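Side-chain contacts in DUF4848 domain-containing protein (Bacteroides thetaiotaomicron, PDB 4LB8), which is of unknown function but carries a signal sequence and a lipoprotein-type motif, and so probably acts outside the cytoplasm, perhaps anchored to a membrane: residues A[54-59]-A[63-68]; A[41-46]-A[124-129]; A[171-176]-A[182-187]. All blocks are in the same frame, centred on the assembly; numbering follows the deposited sequence.

Contact 1 of 3, residues A[54-59]-A[63-68]; sequences FLNSLS and QMILMQ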
ATOM      1  N   PHE A  54      -3.298 -29.725 -26.135  1.00 59.08           N
ATOM      2  CA  PHE A  54      -4.342 -29.463 -27.140  1.00 58.31           C
ATOM      3  C   PHE A  54      -3.777 -28.554 -28.246  1.00 62.57           C
ATOM      4  O   PHE A  54      -4.122 -28.736 -29.416  1.00 63.10           O
ATOM      5  CB  PHE A  54      -5.614 -28.860 -26.497  1.00 59.50           C
ATOM      6  CG  PHE A  54      -6.615 -28.257 -27.457  1.00 60.85           C
ATOM      7  CD1 PHE A  54      -7.535 -29.060 -28.128  1.00 65.03           C
ATOM      8  CD2 PHE A  54      -6.634 -26.887 -27.704  1.00 62.15           C
ATOM      9  CE1 PHE A  54      -8.450 -28.505 -29.035  1.00 65.14           C
ATOM     10  CE2 PHE A  54      -7.539 -26.335 -28.618  1.00 64.62           C
ATOM     11  CZ  PHE A  54      -8.449 -27.145 -29.269  1.00 63.15           C
ATOM     12  N   LEU A  55      -2.876 -27.609 -27.877  1.00 58.17           N
ATOM     13  CA  LEU A  55      -2.222 -26.704 -28.826  1.00 57.66           C
ATOM     14  C   LEU A  55      -1.126 -27.439 -29.606  1.00 63.35           C
ATOM     15  O   LEU A  55      -0.910 -27.127 -30.778  1.00 62.19           O
ATOM     16  CB  LEU A  55      -1.658 -25.450 -28.123  1.00 56.77           C
ATOM     17  CG  LEU A  55      -2.709 -24.432 -27.653  1.00 59.17           C
ATOM     18  CD1 LEU A  55      -2.112 -23.446 -26.690  1.00 59.19           C
ATOM     19  CD2 LEU A  55      -3.389 -23.740 -28.822  1.00 59.09           C
ATOM     20  N   ASN A  56      -0.459 -28.430 -28.962  1.00 62.18           N
ATOM     21  CA  ASN A  56       0.563 -29.276 -29.592  1.00 63.84           C
ATOM     22  C   ASN A  56      -0.112 -30.174 -30.616  1.00 68.16           C
ATOM     23  O   ASN A  56       0.453 -30.388 -31.690  1.00 68.98           O
ATOM     24  CB  ASN A  56       1.353 -30.101 -28.555  1.00 67.62           C
ATOM     25  CG  ASN A  56       2.244 -29.311 -27.600  1.00 94.19           C
ATOM     26  OD1 ASN A  56       2.444 -28.085 -27.719  1.00 82.80           O
ATOM     27  ND2 ASN A  56       2.775 -30.001 -26.589  1.00 89.00           N
ATOM     28  N   SER A  57      -1.364 -30.627 -30.316  1.00 64.04           N
ATOM     29  CA  SER A  57      -2.225 -31.424 -31.216  1.00 63.59           C
ATOM     30  C   SER A  57      -2.463 -30.689 -32.520  1.00 67.19           C
ATOM     31  O   SER A  57      -2.546 -31.323 -33.574  1.00 68.37           O
ATOM     32  CB  SER A  57      -3.586 -31.707 -30.578  1.00 65.16           C
ATOM     33  OG  SER A  57      -3.490 -32.385 -29.338  1.00 77.19           O
ATOM     34  N   LEU A  58      -2.613 -29.347 -32.433  1.00 61.32           N
ATOM     35  CA  LEU A  58      -2.896 -28.464 -33.556  1.00 60.24           C
ATOM     36  C   LEU A  58      -1.629 -27.942 -34.257  1.00 63.68           C
ATOM     37  O   LEU A  58      -1.750 -27.181 -35.217  1.00 62.11           O
ATOM     38  CB  LEU A  58      -3.723 -27.277 -33.052  1.00 59.27           C
ATOM     39  CG  LEU A  58      -5.145 -27.572 -32.627  1.00 64.12           C
ATOM     40  CD1 LEU A  58      -5.590 -26.578 -31.621  1.00 63.60           C
ATOM     41  CD2 LEU A  58      -6.102 -27.521 -33.821  1.00 68.17           C
ATOM     42  N   SER A  59      -0.426 -28.342 -33.783  1.00 62.04           N
ATOM     43  CA  SER A  59       0.892 -27.905 -34.289  1.00 62.82           C
ATOM     44  C   SER A  59       0.934 -26.353 -34.445  1.00 64.82           C
ATOM     45  O   SER A  59       1.438 -25.809 -35.444  1.00 65.11           O
ATOM     46  CB  SER A  59       1.239 -28.614 -35.596  1.00 68.23           C
ATOM     47  OG  SER A  59       1.371 -30.011 -35.398  1.00 81.33           O
ATOM     48  N   GLN A  63       0.629 -17.377 -28.249  1.00 44.65           N
ATOM     49  CA  GLN A  63       1.235 -16.479 -27.277  1.00 42.92           C
ATOM     50  C   GLN A  63       1.306 -17.127 -25.913  1.00 46.79           C
ATOM     51  O   GLN A  63       2.258 -16.856 -25.172  1.00 47.47           O
ATOM     52  CB  GLN A  63       0.474 -15.177 -27.210  1.00 42.70           C
ATOM     53  CG  GLN A  63       1.044 -14.198 -28.196  1.00 43.56           C
ATOM     54  CD  GLN A  63       0.479 -12.837 -28.040  1.00 55.75           C
ATOM     55  OE1 GLN A  63       0.131 -12.399 -26.926  1.00 60.29           O
ATOM     56  NE2 GLN A  63       0.456 -12.117 -29.149  1.00 39.81           N
HETATM   57  N   MSE A  64       0.349 -18.031 -25.609  1.00 41.43           N
HETATM   58  CA  MSE A  64       0.346 -18.789 -24.372  1.00 41.23           C
HETATM   59  C   MSE A  64       1.604 -19.695 -24.274  1.00 48.02           C
HETATM   60  O   MSE A  64       2.249 -19.699 -23.226  1.00 48.82           O
HETATM   61  CB  MSE A  64      -0.933 -19.612 -24.241  1.00 43.04           C
HETATM   62  CG  MSE A  64      -1.110 -20.180 -22.847  1.00 49.91           C
HETATM   63 SE   MSE A  64      -0.994 -22.133 -22.692  0.75 59.35          SE
HETATM   64  CE  MSE A  64       0.565 -22.523 -23.315  1.00 56.63           C
ATOM     65  N   ILE A  65       1.952 -20.445 -25.357  1.00 45.49           N
ATOM     66  CA  ILE A  65       3.125 -21.345 -25.392  1.00 46.25           C
ATOM     67  C   ILE A  65       4.400 -20.514 -25.213  1.00 50.50           C
ATOM     68  O   ILE A  65       5.296 -20.926 -24.468  1.00 52.61           O
ATOM     69  CB  ILE A  65       3.174 -22.243 -26.680  1.00 49.62           C
ATOM     70  CG1 ILE A  65       1.862 -23.066 -26.906  1.00 49.88           C
ATOM     71  CG2 ILE A  65       4.454 -23.114 -26.762  1.00 49.41           C
ATOM     72  CD1 ILE A  65       1.562 -24.285 -25.929  1.00 53.23           C
ATOM     73  N   LEU A  66       4.449 -19.324 -25.839  1.00 44.66           N
ATOM     74  CA  LEU A  66       5.567 -18.393 -25.694  1.00 44.17           C
ATOM     75  C   LEU A  66       5.692 -17.909 -24.237  1.00 45.32           C
ATOM     76  O   LEU A  66       6.807 -17.785 -23.764  1.00 47.26           O
ATOM     77  CB  LEU A  66       5.408 -17.197 -26.655  1.00 43.84           C
ATOM     78  CG  LEU A  66       6.655 -16.350 -26.871  1.00 48.96           C
ATOM     79  CD1 LEU A  66       7.729 -17.131 -27.612  1.00 50.21           C
ATOM     80  CD2 LEU A  66       6.305 -15.071 -27.598  1.00 50.79           C
HETATM   81  N   MSE A  67       4.569 -17.649 -23.535  1.00 39.09           N
HETATM   82  CA  MSE A  67       4.526 -17.218 -22.130  1.00 38.00           C
HETATM   83  C   MSE A  67       5.059 -18.333 -21.230  1.00 44.19           C
HETATM   84  O   MSE A  67       5.843 -18.055 -20.320  1.00 45.00           O
HETATM   85  CB  MSE A  67       3.101 -16.806 -21.717  1.00 39.11           C
HETATM   86  CG  MSE A  67       3.015 -16.150 -20.327  1.00 45.21           C
HETATM   87 SE   MSE A  67       4.069 -14.520 -20.147  0.75 52.35          SE
HETATM   88  CE  MSE A  67       2.710 -13.194 -20.661  1.00 47.28           C
ATOM     89  N   GLN A  68       4.686 -19.594 -21.510  1.00 41.02           N
ATOM     90  CA  GLN A  68       5.230 -20.752 -20.793  1.00 41.94           C
ATOM     91  C   GLN A  68       6.769 -20.746 -20.912  1.00 48.81           C
ATOM     92  O   GLN A  68       7.475 -20.832 -19.903  1.00 49.67           O
ATOM     93  CB  GLN A  68       4.675 -22.074 -21.364  1.00 43.08           C
ATOM     94  CG  GLN A  68       3.217 -22.341 -21.117  1.00 45.66           C
ATOM     95  CD  GLN A  68       2.955 -23.049 -19.811  1.00 69.80           C
ATOM     96  OE1 GLN A  68       2.360 -22.476 -18.888  1.00 55.49           O
ATOM     97  NE2 GLN A  68       3.343 -24.331 -19.720  1.00 72.11           N
TER

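Contact 2 of 3, residues A[41-46]-A[124-129]; sequences LKVSAM and EYFVNM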
ATOM      1  N   LEU A  41     -14.061 -21.105 -24.156  1.00 38.06           N
ATOM      2  CA  LEU A  41     -14.620 -21.656 -22.921  1.00 37.34           C
ATOM      3  C   LEU A  41     -14.035 -23.029 -22.619  1.00 44.67           C
ATOM      4  O   LEU A  41     -13.536 -23.244 -21.512  1.00 45.86           O
ATOM      5  CB  LEU A  41     -16.164 -21.747 -23.006  1.00 36.97           C
ATOM      6  CG  LEU A  41     -16.869 -22.377 -21.781  1.00 39.05           C
ATOM      7  CD1 LEU A  41     -16.722 -21.471 -20.544  1.00 36.88           C
ATOM      8  CD2 LEU A  41     -18.317 -22.631 -22.079  1.00 35.93           C
ATOM      9  N   LYS A  42     -14.098 -23.961 -23.604  1.00 42.29           N
ATOM     10  CA  LYS A  42     -13.578 -25.328 -23.457  1.00 41.34           C
ATOM     11  C   LYS A  42     -12.065 -25.308 -23.189  1.00 42.84           C
ATOM     12  O   LYS A  42     -11.639 -25.917 -22.216  1.00 43.71           O
ATOM     13  CB  LYS A  42     -13.909 -26.212 -24.666  1.00 43.77           C
ATOM     14  CG  LYS A  42     -15.396 -26.338 -25.029  1.00 67.01           C
ATOM     15  CD  LYS A  42     -16.174 -27.375 -24.225  1.00 86.88           C
ATOM     16  CE  LYS A  42     -17.635 -27.419 -24.629  1.00103.43           C
ATOM     17  NZ  LYS A  42     -18.366 -28.541 -23.968  1.00115.32           N
ATOM     18  N   VAL A  43     -11.276 -24.560 -23.982  1.00 37.68           N
ATOM     19  CA  VAL A  43      -9.821 -24.487 -23.785  1.00 37.38           C
ATOM     20  C   VAL A  43      -9.459 -23.745 -22.478  1.00 43.65           C
ATOM     21  O   VAL A  43      -8.634 -24.266 -21.734  1.00 43.08           O
ATOM     22  CB  VAL A  43      -9.072 -23.898 -25.003  1.00 39.38           C
ATOM     23  CG1 VAL A  43      -7.569 -23.775 -24.740  1.00 38.93           C
ATOM     24  CG2 VAL A  43      -9.317 -24.763 -26.228  1.00 39.23           C
ATOM     25  N   SER A  44     -10.090 -22.587 -22.158  1.00 42.65           N
ATOM     26  CA  SER A  44      -9.732 -21.887 -20.915  1.00 43.69           C
ATOM     27  C   SER A  44     -10.083 -22.678 -19.644  1.00 50.55           C
ATOM     28  O   SER A  44      -9.528 -22.356 -18.603  1.00 51.40           O
ATOM     29  CB  SER A  44     -10.340 -20.489 -20.843  1.00 47.88           C
ATOM     30  OG  SER A  44     -11.723 -20.509 -20.545  1.00 60.90           O
ATOM     31  N   ALA A  45     -10.925 -23.744 -19.737  1.00 48.56           N
ATOM     32  CA  ALA A  45     -11.359 -24.558 -18.584  1.00 48.84           C
ATOM     33  C   ALA A  45     -10.460 -25.769 -18.305  1.00 54.07           C
ATOM     34  O   ALA A  45     -10.551 -26.396 -17.233  1.00 55.24           O
ATOM     35  CB  ALA A  45     -12.776 -25.018 -18.787  1.00 49.85           C
HETATM   36  N   MSE A  46      -9.577 -26.069 -19.261  1.00 48.79           N
HETATM   37  CA  MSE A  46      -8.584 -27.135 -19.184  1.00 47.72           C
HETATM   38  C   MSE A  46      -7.442 -26.779 -18.235  1.00 52.58           C
HETATM   39  O   MSE A  46      -7.258 -25.611 -17.877  1.00 50.52           O
HETATM   40  CB  MSE A  46      -7.997 -27.364 -20.578  1.00 48.77           C
HETATM   41  CG  MSE A  46      -8.994 -27.909 -21.582  1.00 54.58           C
HETATM   42 SE   MSE A  46      -8.065 -28.246 -23.228  0.75 61.05          SE
HETATM   43  CE  MSE A  46      -9.625 -28.491 -24.420  1.00 56.97           C
ATOM     44  N   GLU A 124      -5.021 -15.360 -25.465  1.00 38.07           N
ATOM     45  CA  GLU A 124      -3.615 -15.785 -25.520  1.00 38.42           C
ATOM     46  C   GLU A 124      -3.484 -17.228 -26.062  1.00 45.74           C
ATOM     47  O   GLU A 124      -2.494 -17.547 -26.721  1.00 49.20           O
ATOM     48  CB  GLU A 124      -2.935 -15.663 -24.140  1.00 39.27           C
ATOM     49  CG  GLU A 124      -3.463 -16.592 -23.048  1.00 46.87           C
ATOM     50  CD  GLU A 124      -2.491 -16.949 -21.937  1.00 57.92           C
ATOM     51  OE1 GLU A 124      -1.294 -16.598 -22.048  1.00 57.84           O
ATOM     52  OE2 GLU A 124      -2.922 -17.616 -20.970  1.00 39.23           O
ATOM     53  N   TYR A 125      -4.495 -18.072 -25.817  1.00 39.88           N
ATOM     54  CA  TYR A 125      -4.547 -19.448 -26.296  1.00 39.61           C
ATOM     55  C   TYR A 125      -4.607 -19.528 -27.821  1.00 44.49           C
ATOM     56  O   TYR A 125      -4.146 -20.512 -28.382  1.00 44.87           O
ATOM     57  CB  TYR A 125      -5.785 -20.169 -25.718  1.00 39.65           C
ATOM     58  CG  TYR A 125      -5.820 -20.214 -24.207  1.00 40.45           C
ATOM     59  CD1 TYR A 125      -4.831 -20.874 -23.488  1.00 42.71           C
ATOM     60  CD2 TYR A 125      -6.880 -19.662 -23.499  1.00 40.65           C
ATOM     61  CE1 TYR A 125      -4.833 -20.877 -22.096  1.00 44.10           C
ATOM     62  CE2 TYR A 125      -6.917 -19.697 -22.107  1.00 41.51           C
ATOM     63  CZ  TYR A 125      -5.887 -20.301 -21.409  1.00 50.50           C
ATOM     64  OH  TYR A 125      -5.911 -20.335 -20.038  1.00 54.29           O
ATOM     65  N   PHE A 126      -5.205 -18.530 -28.494  1.00 40.43           N
ATOM     66  CA  PHE A 126      -5.391 -18.653 -29.928  1.00 39.84           C
ATOM     67  C   PHE A 126      -4.634 -17.606 -30.756  1.00 44.24           C
ATOM     68  O   PHE A 126      -4.335 -17.913 -31.911  1.00 44.81           O
ATOM     69  CB  PHE A 126      -6.885 -18.623 -30.270  1.00 40.93           C
ATOM     70  CG  PHE A 126      -7.785 -19.558 -29.483  1.00 41.38           C
ATOM     71  CD1 PHE A 126      -7.567 -20.929 -29.486  1.00 44.72           C
ATOM     72  CD2 PHE A 126      -8.887 -19.069 -28.793  1.00 43.26           C
ATOM     73  CE1 PHE A 126      -8.424 -21.799 -28.785  1.00 45.80           C
ATOM     74  CE2 PHE A 126      -9.750 -19.938 -28.108  1.00 46.43           C
ATOM     75  CZ  PHE A 126      -9.507 -21.295 -28.096  1.00 44.42           C
ATOM     76  N   VAL A 127      -4.301 -16.406 -30.190  1.00 38.93           N
ATOM     77  CA  VAL A 127      -3.535 -15.380 -30.916  1.00 38.59           C
ATOM     78  C   VAL A 127      -2.135 -15.903 -31.279  1.00 43.73           C
ATOM     79  O   VAL A 127      -1.536 -16.672 -30.523  1.00 44.91           O
ATOM     80  CB  VAL A 127      -3.411 -13.990 -30.220  1.00 41.91           C
ATOM     81  CG1 VAL A 127      -4.725 -13.221 -30.241  1.00 41.07           C
ATOM     82  CG2 VAL A 127      -2.836 -14.093 -28.808  1.00 41.63           C
ATOM     83  N   ASN A 128      -1.627 -15.479 -32.438  1.00 39.88           N
ATOM     84  CA  ASN A 128      -0.306 -15.849 -32.904  1.00 41.45           C
ATOM     85  C   ASN A 128       0.721 -14.830 -32.390  1.00 46.88           C
ATOM     86  O   ASN A 128       0.438 -14.064 -31.457  1.00 47.34           O
ATOM     87  CB  ASN A 128      -0.272 -15.982 -34.447  1.00 46.20           C
ATOM     88  CG  ASN A 128      -0.607 -14.735 -35.249  1.00 59.65           C
ATOM     89  OD1 ASN A 128      -0.611 -13.601 -34.761  1.00 52.95           O
ATOM     90  ND2 ASN A 128      -0.853 -14.927 -36.529  1.00 46.33           N
HETATM   91  N   MSE A 129       1.892 -14.791 -33.034  1.00 42.73           N
HETATM   92  CA  MSE A 129       2.987 -13.928 -32.630  1.00 43.25           C
HETATM   93  C   MSE A 129       2.742 -12.427 -32.920  1.00 49.99           C
HETATM   94  O   MSE A 129       3.475 -11.591 -32.368  1.00 50.24           O
HETATM   95  CB  MSE A 129       4.296 -14.427 -33.261  1.00 46.33           C
HETATM   96  CG  MSE A 129       4.705 -15.830 -32.755  1.00 53.18           C
HETATM   97 SE   MSE A 129       4.657 -16.019 -30.790  0.75 59.24          SE
HETATM   98  CE  MSE A 129       3.139 -17.033 -30.520  1.00 54.85           C
TER

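Contact 3 of 3, residues A[171-176]-A[182-187]; sequences EAYSRQ and GLYLSV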
ATOM      1  N   GLU A 171      10.436   8.220   7.876  1.00 39.91           N
ATOM      2  CA  GLU A 171       8.990   8.085   8.069  1.00 39.18           C
ATOM      3  C   GLU A 171       8.586   6.644   7.912  1.00 39.22           C
ATOM      4  O   GLU A 171       8.698   6.111   6.826  1.00 38.82           O
ATOM      5  CB  GLU A 171       8.200   8.960   7.068  1.00 40.83           C
ATOM      6  CG  GLU A 171       8.681  10.399   7.004  1.00 64.61           C
ATOM      7  CD  GLU A 171       8.006  11.365   6.049  1.00 95.88           C
ATOM      8  OE1 GLU A 171       7.361  10.909   5.073  1.00 84.30           O
ATOM      9  OE2 GLU A 171       8.167  12.590   6.261  1.00 91.82           O
ATOM     10  N   ALA A 172       8.138   6.002   8.977  1.00 34.43           N
ATOM     11  CA  ALA A 172       7.684   4.618   8.879  1.00 33.97           C
ATOM     12  C   ALA A 172       6.230   4.571   9.227  1.00 38.85           C
ATOM     13  O   ALA A 172       5.801   5.267  10.156  1.00 38.82           O
ATOM     14  CB  ALA A 172       8.492   3.709   9.786  1.00 34.82           C
ATOM     15  N   TYR A 173       5.442   3.821   8.439  1.00 35.94           N
ATOM     16  CA  TYR A 173       4.014   3.727   8.670  1.00 35.52           C
ATOM     17  C   TYR A 173       3.482   2.363   8.301  1.00 40.35           C
ATOM     18  O   TYR A 173       4.113   1.600   7.569  1.00 39.89           O
ATOM     19  CB  TYR A 173       3.239   4.836   7.890  1.00 36.94           C
ATOM     20  CG  TYR A 173       3.405   4.783   6.381  1.00 39.99           C
ATOM     21  CD1 TYR A 173       2.602   3.952   5.596  1.00 41.64           C
ATOM     22  CD2 TYR A 173       4.369   5.560   5.735  1.00 41.71           C
ATOM     23  CE1 TYR A 173       2.777   3.869   4.212  1.00 41.60           C
ATOM     24  CE2 TYR A 173       4.536   5.504   4.344  1.00 42.73           C
ATOM     25  CZ  TYR A 173       3.747   4.643   3.588  1.00 52.04           C
ATOM     26  OH  TYR A 173       3.932   4.559   2.220  1.00 53.70           O
ATOM     27  N   SER A 174       2.258   2.093   8.771  1.00 37.48           N
ATOM     28  CA  SER A 174       1.471   0.934   8.428  1.00 35.99           C
ATOM     29  C   SER A 174       0.013   1.324   8.530  1.00 41.31           C
ATOM     30  O   SER A 174      -0.464   1.614   9.623  1.00 41.84           O
ATOM     31  CB  SER A 174       1.815  -0.249   9.310  1.00 37.72           C
ATOM     32  OG  SER A 174       1.268  -1.435   8.758  1.00 43.14           O
ATOM     33  N   ARG A 175      -0.654   1.499   7.378  1.00 38.94           N
ATOM     34  CA  ARG A 175      -2.080   1.819   7.376  1.00 39.55           C
ATOM     35  C   ARG A 175      -2.828   0.562   7.006  1.00 42.32           C
ATOM     36  O   ARG A 175      -2.655   0.040   5.912  1.00 42.20           O
ATOM     37  CB  ARG A 175      -2.446   2.982   6.447  1.00 42.28           C
ATOM     38  CG  ARG A 175      -3.965   3.262   6.458  1.00 59.74           C
ATOM     39  CD  ARG A 175      -4.414   4.306   5.452  1.00 68.46           C
ATOM     40  NE  ARG A 175      -4.779   3.657   4.197  1.00 75.20           N
ATOM     41  CZ  ARG A 175      -4.034   3.683   3.103  1.00 88.00           C
ATOM     42  NH1 ARG A 175      -2.899   4.375   3.080  1.00 77.94           N
ATOM     43  NH2 ARG A 175      -4.427   3.052   2.016  1.00 75.95           N
ATOM     44  N   GLN A 176      -3.614   0.051   7.926  1.00 38.47           N
ATOM     45  CA  GLN A 176      -4.360  -1.165   7.669  1.00 38.47           C
ATOM     46  C   GLN A 176      -5.831  -0.810   7.388  1.00 42.60           C
ATOM     47  O   GLN A 176      -6.137   0.346   7.147  1.00 41.63           O
ATOM     48  CB  GLN A 176      -4.165  -2.164   8.834  1.00 40.04           C
ATOM     49  CG  GLN A 176      -2.714  -2.664   8.960  1.00 32.82           C
ATOM     50  CD  GLN A 176      -2.217  -3.398   7.721  1.00 52.07           C
ATOM     51  OE1 GLN A 176      -1.187  -3.040   7.148  1.00 41.40           O
ATOM     52  NE2 GLN A 176      -2.951  -4.425   7.259  1.00 47.06           N
ATOM     53  N   GLY A 182       2.314   5.224  12.795  1.00 35.20           N
ATOM     54  CA  GLY A 182       3.457   5.907  12.213  1.00 34.77           C
ATOM     55  C   GLY A 182       4.519   6.300  13.223  1.00 39.49           C
ATOM     56  O   GLY A 182       4.235   6.451  14.412  1.00 37.91           O
ATOM     57  N   LEU A 183       5.758   6.429  12.731  1.00 36.41           N
ATOM     58  CA  LEU A 183       6.927   6.917  13.444  1.00 36.08           C
ATOM     59  C   LEU A 183       7.670   7.856  12.481  1.00 42.28           C
ATOM     60  O   LEU A 183       8.219   7.415  11.461  1.00 40.37           O
ATOM     61  CB  LEU A 183       7.824   5.789  13.976  1.00 35.53           C
ATOM     62  CG  LEU A 183       9.066   6.222  14.793  1.00 37.03           C
ATOM     63  CD1 LEU A 183       8.711   7.128  15.939  1.00 34.45           C
ATOM     64  CD2 LEU A 183       9.824   5.009  15.274  1.00 38.84           C
ATOM     65  N   TYR A 184       7.605   9.164  12.793  1.00 41.01           N
ATOM     66  CA  TYR A 184       8.171  10.242  12.004  1.00 42.19           C
ATOM     67  C   TYR A 184       9.313  10.868  12.787  1.00 42.89           C
ATOM     68  O   TYR A 184       9.136  11.200  13.958  1.00 41.36           O
ATOM     69  CB  TYR A 184       7.061  11.261  11.607  1.00 46.15           C
ATOM     70  CG  TYR A 184       5.983  10.583  10.780  1.00 53.56           C
ATOM     71  CD1 TYR A 184       6.122  10.444   9.397  1.00 56.61           C
ATOM     72  CD2 TYR A 184       4.902   9.939  11.393  1.00 55.95           C
ATOM     73  CE1 TYR A 184       5.209   9.699   8.643  1.00 59.04           C
ATOM     74  CE2 TYR A 184       3.986   9.189  10.648  1.00 57.43           C
ATOM     75  CZ  TYR A 184       4.141   9.078   9.273  1.00 67.35           C
ATOM     76  OH  TYR A 184       3.226   8.385   8.521  1.00 70.32           O
ATOM     77  N   LEU A 185      10.503  10.980  12.144  1.00 37.85           N
ATOM     78  CA  LEU A 185      11.717  11.549  12.733  1.00 36.59           C
ATOM     79  C   LEU A 185      12.180  12.796  12.026  1.00 40.20           C
ATOM     80  O   LEU A 185      12.130  12.879  10.793  1.00 41.32           O
ATOM     81  CB  LEU A 185      12.880  10.538  12.747  1.00 36.43           C
ATOM     82  CG  LEU A 185      12.668   9.214  13.489  1.00 39.21           C
ATOM     83  CD1 LEU A 185      13.914   8.383  13.398  1.00 39.16           C
ATOM     84  CD2 LEU A 185      12.223   9.421  14.952  1.00 37.56           C
ATOM     85  N   SER A 186      12.668  13.760  12.817  1.00 35.26           N
ATOM     86  CA  SER A 186      13.228  15.034  12.355  1.00 35.32           C
ATOM     87  C   SER A 186      14.345  15.430  13.318  1.00 40.23           C
ATOM     88  O   SER A 186      14.466  14.811  14.373  1.00 40.75           O
ATOM     89  CB  SER A 186      12.155  16.118  12.217  1.00 36.64           C
ATOM     90  OG  SER A 186      11.507  16.474  13.429  1.00 43.83           O
ATOM     91  N   VAL A 187      15.210  16.382  12.942  1.00 37.50           N
ATOM     92  CA  VAL A 187      16.333  16.753  13.814  1.00 37.29           C
ATOM     93  C   VAL A 187      16.544  18.267  13.802  1.00 42.31           C
ATOM     94  O   VAL A 187      16.594  18.887  12.731  1.00 43.04           O
ATOM     95  CB  VAL A 187      17.645  15.956  13.480  1.00 39.53           C
ATOM     96  CG1 VAL A 187      18.169  16.252  12.066  1.00 39.02           C
ATOM     97  CG2 VAL A 187      18.724  16.151  14.545  1.00 39.01           C
TER
HETATM   98  O   HOH W   1       9.218  12.829   9.567  1.00 50.08           O

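Contact 1 of 3, residues A[54-59]-A[63-68]
L55 in the last turn of helix 48-57 and I65 in the first turn of helix 63-80 bring the two backbones closest, with CA atoms 8.3 Å apart, and the atoms in contact belong to side chains. The contact is small and apolar. The methyl L55 CD1 lies 3.8 Å from I65 CD1 and 4.0 Å from I65 CG1, while I65 CD1 reaches back to 4.1 Å from L55 CB. The two side chains run alongside in opposite senses, each laying its tip beside the other's stem. In I65, CG1 stands beside the backbone N and opposite the carbonyl carbon (chi1 -54°), and it is this ethyl branch, not CG2, that touches L55. The same L55 methyl approaches the selenium of M64 more loosely, with CD1 and SE 4.4 Å apart. At the exposed border of the contact the amide oxygen N56 OD1 comes only to 4.3 Å from I65 CD1, a van der Waals neighbour and no more. The first helix ends just beyond these residues in a Schellman motif: S59 takes positive phi, and its N bonds back to N56 O at 3.1 Å. Helix 63-80 begins a few residues later. V52, one turn before L55 and N56, also packs on M64 and I65, and L55 rests on S62 as well. F54, and L58 just after the helix, touch I19 and V21 of strand 19-22, respectively, whereas Q63 and M64 bond through their backbones to V127 and E124.

Contact 2 of 3, residues A[41-46]-A[124-129]
V43 packs against Y125 and F126 in a buried, wholly apolar contact between the C-terminal turn of helix 33-44 and the loop segment that leads to strand 132-135. The backbones stay apart, V43 and Y125 being nearest with 7.7 Å between CA atoms, and the side chains bridge the space. With CG1 opposite its own backbone N (chi1 177°), V43 directs its two methyls to different rings. CG1 sits over one face of Y125, 4.0 Å from Y125 CG, as a methyl-to-face contact. CG2 instead comes to the edge of F126, near the ring plane, 3.9 Å from F126 CZ. Further along the tyrosine, S44 CB approaches Y125 CE2 obliquely at 3.7 Å, so helix atoms follow the ring toward its hydroxyl end. The two aromatic residues also support each other: Y125 CB stands 4.2 Å above the centre of the F126 ring, which also meets F30 edge-to-face. Beyond the apolar patch the polar ends turn to the partner molecule. Y125 OH is hydrogen-bonded to T256 O of the second subunit, and S44 OG to V258 N of that subunit. This is plain structural packing of a helix end against a 3-10 turn and the loop after it, within the N-terminal part, where helices pack with a small mixed sheet, and next to the dimer interface.

Contact 3 of 3, residues A[171-176]-A[182-187]
A172 O is approached from two neighbouring residues of the facing strand: it accepts L183 N at 2.8 Å, and G182 CA lies 3.2 Å away in a CA-H...O contact. These belong to the beta hairpin of strands 171-175 and 179-188, whose axes run antiparallel at 166°. A172 and L183 form the hydrogen-bonded pair. The return bond from A172 N to L183 O, at 2.9 Å, is almost straight, with 174° at the hydrogen. On either side lie the non-hydrogen-bonded pairs E171 with Y184 and Y173 with G182. A172 and L183 point their side chains to one face, where both touch I271 and I273 of strand 268-275, which belongs to a separate sheet; this is sandwich-like packing. E171, Y173 and Y184 share the other face. There the aromatic ring of Y184 lies obliquely against E171, with Y184 CD1 3.5 Å from E171 CB, and leans across the position of G182, filling the place a CB there would take. Its hydroxyl ends 3.6 Å from Y173 CB. The carboxylate of E171 comes to the edge of the ring, its plane turned 67° from it. R151 of the second subunit makes a cation-pi contact with Y184 and also packs on E171. A water near the ring plane donates to L185 O at 3.2 Å and only weakly to E171 OE2 at 3.5 Å.

Contacts 1 and 2 lie side by side in the N-terminal part of the chain and touch directly: F54 packs on V43, and Q63 NE2 is probably hydrogen-bonded to N128 O. Contact 1 is nested within the chain closed by contact 2, which is the more deeply buried; contact 1 reaches the surface at N56. Both rely on apolar side chains between separate elements. Contact 3, its centre about 49 Å from that of contact 1 and about 47 Å from that of contact 2, lies on the opposite side of the chain's centre and is a strand pairing held by backbone hydrogen bonds, with one face in the sandwich and the other bearing polar groups. Contacts 2 and 3 each meet the second subunit.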